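Local coordinates for protein MGS-M5 (Unidentified, PDB 4Q3N) that probably catalyses the NAD-dependent interconversion of L-lactate and pyruvate, as a tetrameric member of the lactate/malate dehydrogenase family, at residues G64-C69 with K101-N106; V129-S134 with S139-S144. One frame throughout, in Å; residues are numbered along the deposited sequence.

Contact 1. Residues G64-C69 with K101-N106; sequences GDYKDC and KTVVKN
The phenol ring of Tyr66 lies flat against the side of helix 89-109, with CB of Asn106 above the middle of one face. Both partners belong to the Rossmann-type NAD-binding domain: Tyr66 opens a short 3-10 turn in the loop that leaves strand 60-63, and Asn106 sits near the C-terminal end of the helix. Asn106 CB stands 3.4 Å from the centroid of the Tyr66 ring and only 3° off the ring normal, so its C-H bonds meet the pi cloud in a CH-pi contact. The ring is carried to the helix by a first torsion that sets CG anti to the carbonyl carbon (chi1 -82°). An asparagine suits this partly exposed spot because its aliphatic CB serves the ring while its amide, turned 39° from the ring plane, remains available for polar bonding. Farther along the ring, Tyr66 OH rests against the methyl CG2 of Val103 at 3.7 Å, the two side chains crossing at about a right angle. Val103 is the buried member, and both it and Tyr66 also touch Val9 of strand 5-9, which places the contact beside the central sheet. The turn that presents the tyrosine is tied internally: Asp65 N donates to OD2 of Asp68 at 2.8 Å, on the carboxylate's anti lone pair, while OD1 of Asp68 makes a salt bridge with Lys62. No direct hydrogen bond joins the segments, but a water bridges Tyr66 OH and Asn106 ND2. Were Tyr66 an alanine, Asn106 CB would probably lose its aromatic cover and the water its phenol partner, with a gap opened beside Val103. The water lies 2.7 Å from Tyr66 OH and accepts from Asn106 ND2 at 3.2 Å.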
ATOM      1  N   GLY A  64      -4.886  -5.893  26.753  1.00 28.81           N
ATOM      2  CA  GLY A  64      -4.023  -6.722  27.595  1.00 29.94           C
ATOM      3  C   GLY A  64      -3.654  -6.054  28.900  1.00 32.86           C
ATOM      4  O   GLY A  64      -4.352  -5.133  29.325  1.00 31.75           O
ATOM      5  N   ASP A  65      -2.546  -6.497  29.502  1.00 34.12           N
ATOM      6  CA  ASP A  65      -2.102  -6.039  30.817  1.00 41.10           C
ATOM      7  C   ASP A  65      -0.634  -5.667  30.672  1.00 35.98           C
ATOM      8  O   ASP A  65      -0.064  -5.878  29.632  1.00 30.63           O
ATOM      9  CB  ASP A  65      -2.243  -7.131  31.893  1.00 52.62           C
ATOM     10  CG  ASP A  65      -3.605  -7.811  31.873  1.00 63.12           C
ATOM     11  OD1 ASP A  65      -4.617  -7.139  32.185  1.00 63.04           O
ATOM     12  OD2 ASP A  65      -3.661  -9.030  31.563  1.00 73.65           O
ATOM     13  N   TYR A  66       0.004  -5.212  31.738  1.00 34.29           N
ATOM     14  CA  TYR A  66       1.376  -4.758  31.614  1.00 34.67           C
ATOM     15  C   TYR A  66       2.323  -5.898  31.249  1.00 34.92           C
ATOM     16  O   TYR A  66       3.311  -5.673  30.551  1.00 32.78           O
ATOM     17  CB  TYR A  66       1.824  -4.062  32.921  1.00 36.59           C
ATOM     18  CG  TYR A  66       1.345  -2.627  32.919  1.00 37.76           C
ATOM     19  CD1 TYR A  66       1.912  -1.702  32.055  1.00 36.09           C
ATOM     20  CD2 TYR A  66       0.293  -2.213  33.739  1.00 38.83           C
ATOM     21  CE1 TYR A  66       1.470  -0.394  32.021  1.00 37.09           C
ATOM     22  CE2 TYR A  66      -0.151  -0.893  33.727  1.00 39.22           C
ATOM     23  CZ  TYR A  66       0.452   0.010  32.868  1.00 38.61           C
ATOM     24  OH  TYR A  66       0.029   1.306  32.799  1.00 39.83           O
ATOM     25  N   LYS A  67       2.011  -7.116  31.694  1.00 35.66           N
ATOM     26  CA  LYS A  67       2.848  -8.253  31.332  1.00 39.94           C
ATOM     27  C   LYS A  67       2.953  -8.448  29.816  1.00 36.92           C
ATOM     28  O   LYS A  67       3.950  -8.995  29.330  1.00 36.61           O
ATOM     29  CB  LYS A  67       2.356  -9.540  32.015  1.00 47.25           C
ATOM     30  CG  LYS A  67       1.004 -10.070  31.539  1.00 52.29           C
ATOM     31  CD  LYS A  67       0.644 -11.375  32.292  1.00 60.47           C
ATOM     32  CE  LYS A  67      -0.741 -11.916  31.897  1.00 65.43           C
ATOM     33  NZ  LYS A  67      -0.865 -12.191  30.424  1.00 69.49           N
ATOM     34  N   ASP A  68       1.961  -8.002  29.053  1.00 33.44           N
ATOM     35  CA  ASP A  68       2.107  -8.073  27.585  1.00 34.20           C
ATOM     36  C   ASP A  68       3.185  -7.185  26.993  1.00 32.49           C
ATOM     37  O   ASP A  68       3.490  -7.309  25.811  1.00 31.43           O
ATOM     38  CB  ASP A  68       0.776  -7.735  26.895  1.00 35.10           C
ATOM     39  CG  ASP A  68      -0.273  -8.763  27.205  1.00 40.10           C
ATOM     40  OD1 ASP A  68      -0.038  -9.956  26.894  1.00 41.48           O
ATOM     41  OD2 ASP A  68      -1.282  -8.398  27.847  1.00 36.83           O
ATOM     42  N   CYS A  69       3.766  -6.301  27.799  1.00 30.18           N
ATOM     43  CA  CYS A  69       4.822  -5.426  27.323  1.00 30.32           C
ATOM     44  C   CYS A  69       6.130  -6.174  27.168  1.00 31.71           C
ATOM     45  O   CYS A  69       7.066  -5.665  26.552  1.00 32.23           O
ATOM     46  CB  CYS A  69       5.042  -4.245  28.278  1.00 31.24           C
ATOM     47  SG  CYS A  69       3.669  -3.072  28.232  1.00 31.21           S
ATOM     48  N   LYS A 101       5.165   8.187  35.629  1.00 30.55           N
ATOM     49  CA  LYS A 101       6.045   7.402  36.466  1.00 31.80           C
ATOM     50  C   LYS A 101       5.429   6.044  36.729  1.00 32.54           C
ATOM     51  O   LYS A 101       6.058   5.036  36.563  1.00 32.72           O
ATOM     52  CB  LYS A 101       6.306   8.122  37.795  1.00 34.30           C
ATOM     53  CG  LYS A 101       7.107   7.299  38.775  1.00 35.83           C
ATOM     54  CD  LYS A 101       7.440   8.100  40.036  1.00 38.53           C
ATOM     55  CE  LYS A 101       8.209   7.251  41.019  1.00 40.46           C
ATOM     56  NZ  LYS A 101       8.571   8.092  42.216  1.00 42.32           N
ATOM     57  N   THR A 102       4.187   6.022  37.185  1.00 33.45           N
ATOM     58  CA  THR A 102       3.518   4.751  37.463  1.00 33.48           C
ATOM     59  C   THR A 102       3.400   3.856  36.225  1.00 32.20           C
ATOM     60  O   THR A 102       3.646   2.681  36.310  1.00 30.79           O
ATOM     61  CB  THR A 102       2.143   5.013  38.038  1.00 36.49           C
ATOM     62  OG1 THR A 102       2.330   5.682  39.285  1.00 38.72           O
ATOM     63  CG2 THR A 102       1.364   3.713  38.277  1.00 37.60           C
ATOM     64  N   VAL A 103       3.011   4.417  35.086  1.00 30.46           N
ATOM     65  CA  VAL A 103       2.939   3.635  33.857  1.00 29.36           C
ATOM     66  C   VAL A 103       4.299   3.023  33.530  1.00 30.83           C
ATOM     67  O   VAL A 103       4.425   1.844  33.229  1.00 32.76           O
ATOM     68  CB  VAL A 103       2.475   4.496  32.682  1.00 27.08           C
ATOM     69  CG1 VAL A 103       2.710   3.735  31.328  1.00 26.06           C
ATOM     70  CG2 VAL A 103       1.008   4.837  32.865  1.00 28.48           C
ATOM     71  N   VAL A 104       5.329   3.845  33.593  1.00 30.52           N
ATOM     72  CA  VAL A 104       6.635   3.404  33.198  1.00 29.16           C
ATOM     73  C   VAL A 104       7.186   2.326  34.134  1.00 31.03           C
ATOM     74  O   VAL A 104       7.728   1.321  33.656  1.00 29.82           O
ATOM     75  CB  VAL A 104       7.540   4.624  33.092  1.00 31.89           C
ATOM     76  CG1 VAL A 104       9.002   4.215  33.108  1.00 31.74           C
ATOM     77  CG2 VAL A 104       7.151   5.371  31.803  1.00 29.52           C
ATOM     78  N   LYS A 105       6.970   2.475  35.448  1.00 31.92           N
ATOM     79  CA  LYS A 105       7.376   1.425  36.390  1.00 35.04           C
ATOM     80  C   LYS A 105       6.668   0.109  36.088  1.00 32.39           C
ATOM     81  O   LYS A 105       7.272  -0.953  36.132  1.00 32.27           O
ATOM     82  CB  LYS A 105       7.070   1.826  37.845  1.00 42.74           C
ATOM     83  CG  LYS A 105       7.874   3.036  38.351  1.00 50.55           C
ATOM     84  CD  LYS A 105       9.350   3.072  37.900  1.00 48.66           C
ATOM     85  CE  LYS A 105      10.195   3.895  38.874  1.00 48.88           C
ATOM     86  NZ  LYS A 105      11.554   4.235  38.382  1.00 48.78           N
ATOM     87  N   ASN A 106       5.366   0.179  35.823  1.00 32.43           N
ATOM     88  CA  ASN A 106       4.602  -1.018  35.470  1.00 32.38           C
ATOM     89  C   ASN A 106       5.114  -1.640  34.156  1.00 31.86           C
ATOM     90  O   ASN A 106       5.196  -2.887  34.029  1.00 31.54           O
ATOM     91  CB  ASN A 106       3.108  -0.672  35.356  1.00 34.45           C
ATOM     92  CG  ASN A 106       2.463  -0.495  36.751  1.00 37.73           C
ATOM     93  OD1 ASN A 106       2.864  -1.166  37.662  1.00 39.70           O
ATOM     94  ND2 ASN A 106       1.519   0.411  36.903  1.00 37.82           N
TER
HETATM   95  O   HOH W   1      -0.721   2.111  35.299  1.00 57.44           O

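Contact 2. Residues V129-S134 with S139-S144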
ATOM      1  N   VAL A 129      10.480  12.708  31.919  1.00 28.67           N
ATOM      2  CA  VAL A 129      10.068  11.964  33.105  1.00 30.28           C
ATOM      3  C   VAL A 129      10.125  10.470  32.807  1.00 29.62           C
ATOM      4  O   VAL A 129      10.687   9.698  33.577  1.00 29.33           O
ATOM      5  CB  VAL A 129       8.671  12.369  33.578  1.00 29.33           C
ATOM      6  CG1 VAL A 129       8.135  11.373  34.656  1.00 29.26           C
ATOM      7  CG2 VAL A 129       8.749  13.815  34.167  1.00 31.23           C
ATOM      8  N   ALA A 130       9.557  10.071  31.676  1.00 26.46           N
ATOM      9  CA  ALA A 130       9.550   8.662  31.304  1.00 26.64           C
ATOM     10  C   ALA A 130      10.990   8.165  31.159  1.00 29.14           C
ATOM     11  O   ALA A 130      11.325   7.057  31.582  1.00 28.32           O
ATOM     12  CB  ALA A 130       8.767   8.453  30.003  1.00 24.13           C
ATOM     13  N   TRP A 131      11.850   9.003  30.598  1.00 28.99           N
ATOM     14  CA  TRP A 131      13.242   8.594  30.425  1.00 29.28           C
ATOM     15  C   TRP A 131      13.882   8.288  31.789  1.00 31.16           C
ATOM     16  O   TRP A 131      14.434   7.193  32.018  1.00 30.49           O
ATOM     17  CB  TRP A 131      14.047   9.664  29.657  1.00 29.77           C
ATOM     18  CG  TRP A 131      15.535   9.429  29.770  1.00 32.76           C
ATOM     19  CD1 TRP A 131      16.206   8.262  29.479  1.00 32.47           C
ATOM     20  CD2 TRP A 131      16.531  10.361  30.218  1.00 34.85           C
ATOM     21  NE1 TRP A 131      17.551   8.420  29.720  1.00 35.09           N
ATOM     22  CE2 TRP A 131      17.777   9.687  30.193  1.00 35.89           C
ATOM     23  CE3 TRP A 131      16.497  11.696  30.640  1.00 35.22           C
ATOM     24  CZ2 TRP A 131      18.977  10.302  30.589  1.00 37.51           C
ATOM     25  CZ3 TRP A 131      17.675  12.303  31.021  1.00 36.55           C
ATOM     26  CH2 TRP A 131      18.910  11.605  30.997  1.00 38.59           C
ATOM     27  N   LYS A 132      13.776   9.243  32.712  1.00 31.63           N
ATOM     28  CA  LYS A 132      14.353   9.085  34.038  0.50 34.48           C
ATOM     29  C   LYS A 132      13.756   7.908  34.794  1.00 35.14           C
ATOM     30  O   LYS A 132      14.462   7.189  35.456  1.00 36.31           O
ATOM     31  CB  LYS A 132      14.172  10.369  34.859  0.50 36.40           C
ATOM     32  CG  LYS A 132      14.937  11.540  34.292  0.50 37.27           C
ATOM     33  CD  LYS A 132      16.394  11.150  34.115  0.50 39.01           C
ATOM     34  CE  LYS A 132      17.268  11.771  35.168  0.50 42.15           C
ATOM     35  NZ  LYS A 132      17.640  13.150  34.769  0.50 44.12           N
ATOM     36  N   GLU A 133      12.448   7.711  34.709  1.00 33.66           N
ATOM     37  CA  GLU A 133      11.854   6.672  35.548  1.00 34.88           C
ATOM     38  C   GLU A 133      12.083   5.293  34.934  1.00 35.54           C
ATOM     39  O   GLU A 133      11.973   4.274  35.612  1.00 35.44           O
ATOM     40  CB  GLU A 133      10.367   6.928  35.746  1.00 33.39           C
ATOM     41  CG  GLU A 133      10.053   8.274  36.451  1.00 37.61           C
ATOM     42  CD  GLU A 133      10.511   8.269  37.918  1.00 40.27           C
ATOM     43  OE1 GLU A 133      10.735   7.172  38.464  1.00 40.41           O
ATOM     44  OE2 GLU A 133      10.654   9.350  38.515  1.00 40.49           O
ATOM     45  N   SER A 134      12.393   5.255  33.641  1.00 33.47           N
ATOM     46  CA  SER A 134      12.508   3.975  32.971  1.00 32.59           C
ATOM     47  C   SER A 134      13.846   3.314  33.230  1.00 34.35           C
ATOM     48  O   SER A 134      13.926   2.086  33.212  1.00 33.93           O
ATOM     49  CB  SER A 134      12.298   4.121  31.454  1.00 31.40           C
ATOM     50  OG  SER A 134      13.440   4.727  30.861  1.00 32.10           O
ATOM     51  N   SER A 139      18.453   7.044  24.069  1.00 26.71           N
ATOM     52  CA  SER A 139      18.160   6.816  22.625  1.00 26.89           C
ATOM     53  C   SER A 139      16.915   5.909  22.420  1.00 28.80           C
ATOM     54  O   SER A 139      16.449   5.718  21.290  1.00 27.74           O
ATOM     55  CB  SER A 139      19.365   6.180  21.915  1.00 27.17           C
ATOM     56  OG  SER A 139      19.688   4.937  22.521  1.00 28.86           O
ATOM     57  N   ARG A 140      16.461   5.278  23.503  1.00 26.87           N
ATOM     58  CA  ARG A 140      15.318   4.338  23.490  1.00 26.75           C
ATOM     59  C   ARG A 140      14.064   4.946  24.081  1.00 26.68           C
ATOM     60  O   ARG A 140      13.059   4.259  24.280  1.00 26.56           O
ATOM     61  CB  ARG A 140      15.653   3.094  24.319  1.00 29.72           C
ATOM     62  CG  ARG A 140      17.054   2.547  24.041  1.00 37.96           C
ATOM     63  CD  ARG A 140      17.052   1.581  22.846  1.00 36.33           C
ATOM     64  NE  ARG A 140      16.307   0.348  23.120  1.00 35.44           N
ATOM     65  CZ  ARG A 140      15.985  -0.542  22.178  1.00 36.77           C
ATOM     66  NH1 ARG A 140      16.388  -0.346  20.916  1.00 34.87           N
ATOM     67  NH2 ARG A 140      15.307  -1.646  22.493  1.00 35.60           N
ATOM     68  N   VAL A 141      14.139   6.214  24.444  1.00 24.38           N
ATOM     69  CA  VAL A 141      12.914   6.889  24.953  1.00 24.90           C
ATOM     70  C   VAL A 141      12.736   8.197  24.221  1.00 24.75           C
ATOM     71  O   VAL A 141      13.640   9.032  24.224  1.00 27.04           O
ATOM     72  CB  VAL A 141      12.989   7.183  26.486  1.00 25.39           C
ATOM     73  CG1 VAL A 141      11.716   7.962  26.961  1.00 25.97           C
ATOM     74  CG2 VAL A 141      13.160   5.885  27.251  1.00 25.93           C
ATOM     75  N   ILE A 142      11.598   8.355  23.559  1.00 23.14           N
ATOM     76  CA  ILE A 142      11.343   9.561  22.814  1.00 23.30           C
ATOM     77  C   ILE A 142       9.943  10.060  23.069  1.00 24.28           C
ATOM     78  O   ILE A 142       9.070   9.332  23.594  1.00 25.33           O
ATOM     79  CB  ILE A 142      11.527   9.312  21.258  1.00 25.78           C
ATOM     80  CG1 ILE A 142      10.608   8.187  20.788  1.00 25.93           C
ATOM     81  CG2 ILE A 142      12.966   8.957  20.973  1.00 24.18           C
ATOM     82  CD1 ILE A 142      10.621   7.967  19.257  1.00 28.05           C
ATOM     83  N   GLY A 143       9.696  11.296  22.650  1.00 24.58           N
ATOM     84  CA  GLY A 143       8.328  11.809  22.643  1.00 24.87           C
ATOM     85  C   GLY A 143       7.945  12.227  21.218  1.00 24.39           C
ATOM     86  O   GLY A 143       8.805  12.406  20.375  1.00 23.31           O
ATOM     87  N   SER A 144       6.656  12.430  20.964  1.00 23.15           N
ATOM     88  CA  SER A 144       6.231  12.810  19.625  1.00 23.83           C
ATOM     89  C   SER A 144       6.628  14.268  19.275  1.00 26.65           C
ATOM     90  O   SER A 144       6.644  14.633  18.083  1.00 24.78           O
ATOM     91  CB  SER A 144       4.725  12.614  19.457  1.00 24.34           C
ATOM     92  OG  SER A 144       3.985  13.254  20.467  1.00 27.07           O
TER
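This is a buried, apolar helix-on-strand contact within a beta-alpha-beta unit of the Rossmann-type domain, where the last turns of helix 123-134 lie over strand 141-143, the edge strand of the parallel sheet in this chain. Their short axes run nearly antiparallel, at 164° and 8.2 Å apart, as expected when a helix leads the chain back to begin the next parallel strand. Val141 carries the strand's share: a beta-branched residue fits the extended backbone, and this one points its CB toward the helix, so that both methyls reach it. With Val141 CG1 anti to its own backbone N (chi1 177°), that methyl lies against the helix backbone, 3.8 Å from Trp131 N. Val141 CG1 also touches two side chains, Trp131 CB at 3.9 Å and Ala130 CB at 4.3 Å. The small alanine lets the helix come close to the sheet, and it also touches Val118 of the neighbouring strand. Trp131 gives mainly its CB here; the indole leads away, with Val141 CG2 at its edge, near the ring plane. Ser134, in the final turn, brings a hydroxyl into this apolar setting at little cost, because Ser134 OG donates to Trp131 O at 2.9 Å within the helix and also bonds to Leu136 N beyond it. Ser134 OG lies 3.8 Å from Val141 CG2.

From the N terminus, the chain runs through the first strands of the Rossmann sheet to the 64-69 turn, adds strand 74-77, and closes contact 1 when helix 89-109 returns to that turn. Strand 115-118 and helix 123-134 follow, and contact 2 then closes a much shorter loop, from the end of that helix into strand 141-143. The loops stand in series, neither nested nor crossed, with centres about 14 Å apart. They meet through neighbouring helices: Lys105 NZ and Glu133 OE1 form a 3.0 Å salt bridge, and Val104 packs on Ser134. Helix 89-109 thus connects the turn after strand 60-63 with the helix lying over strand 141-143.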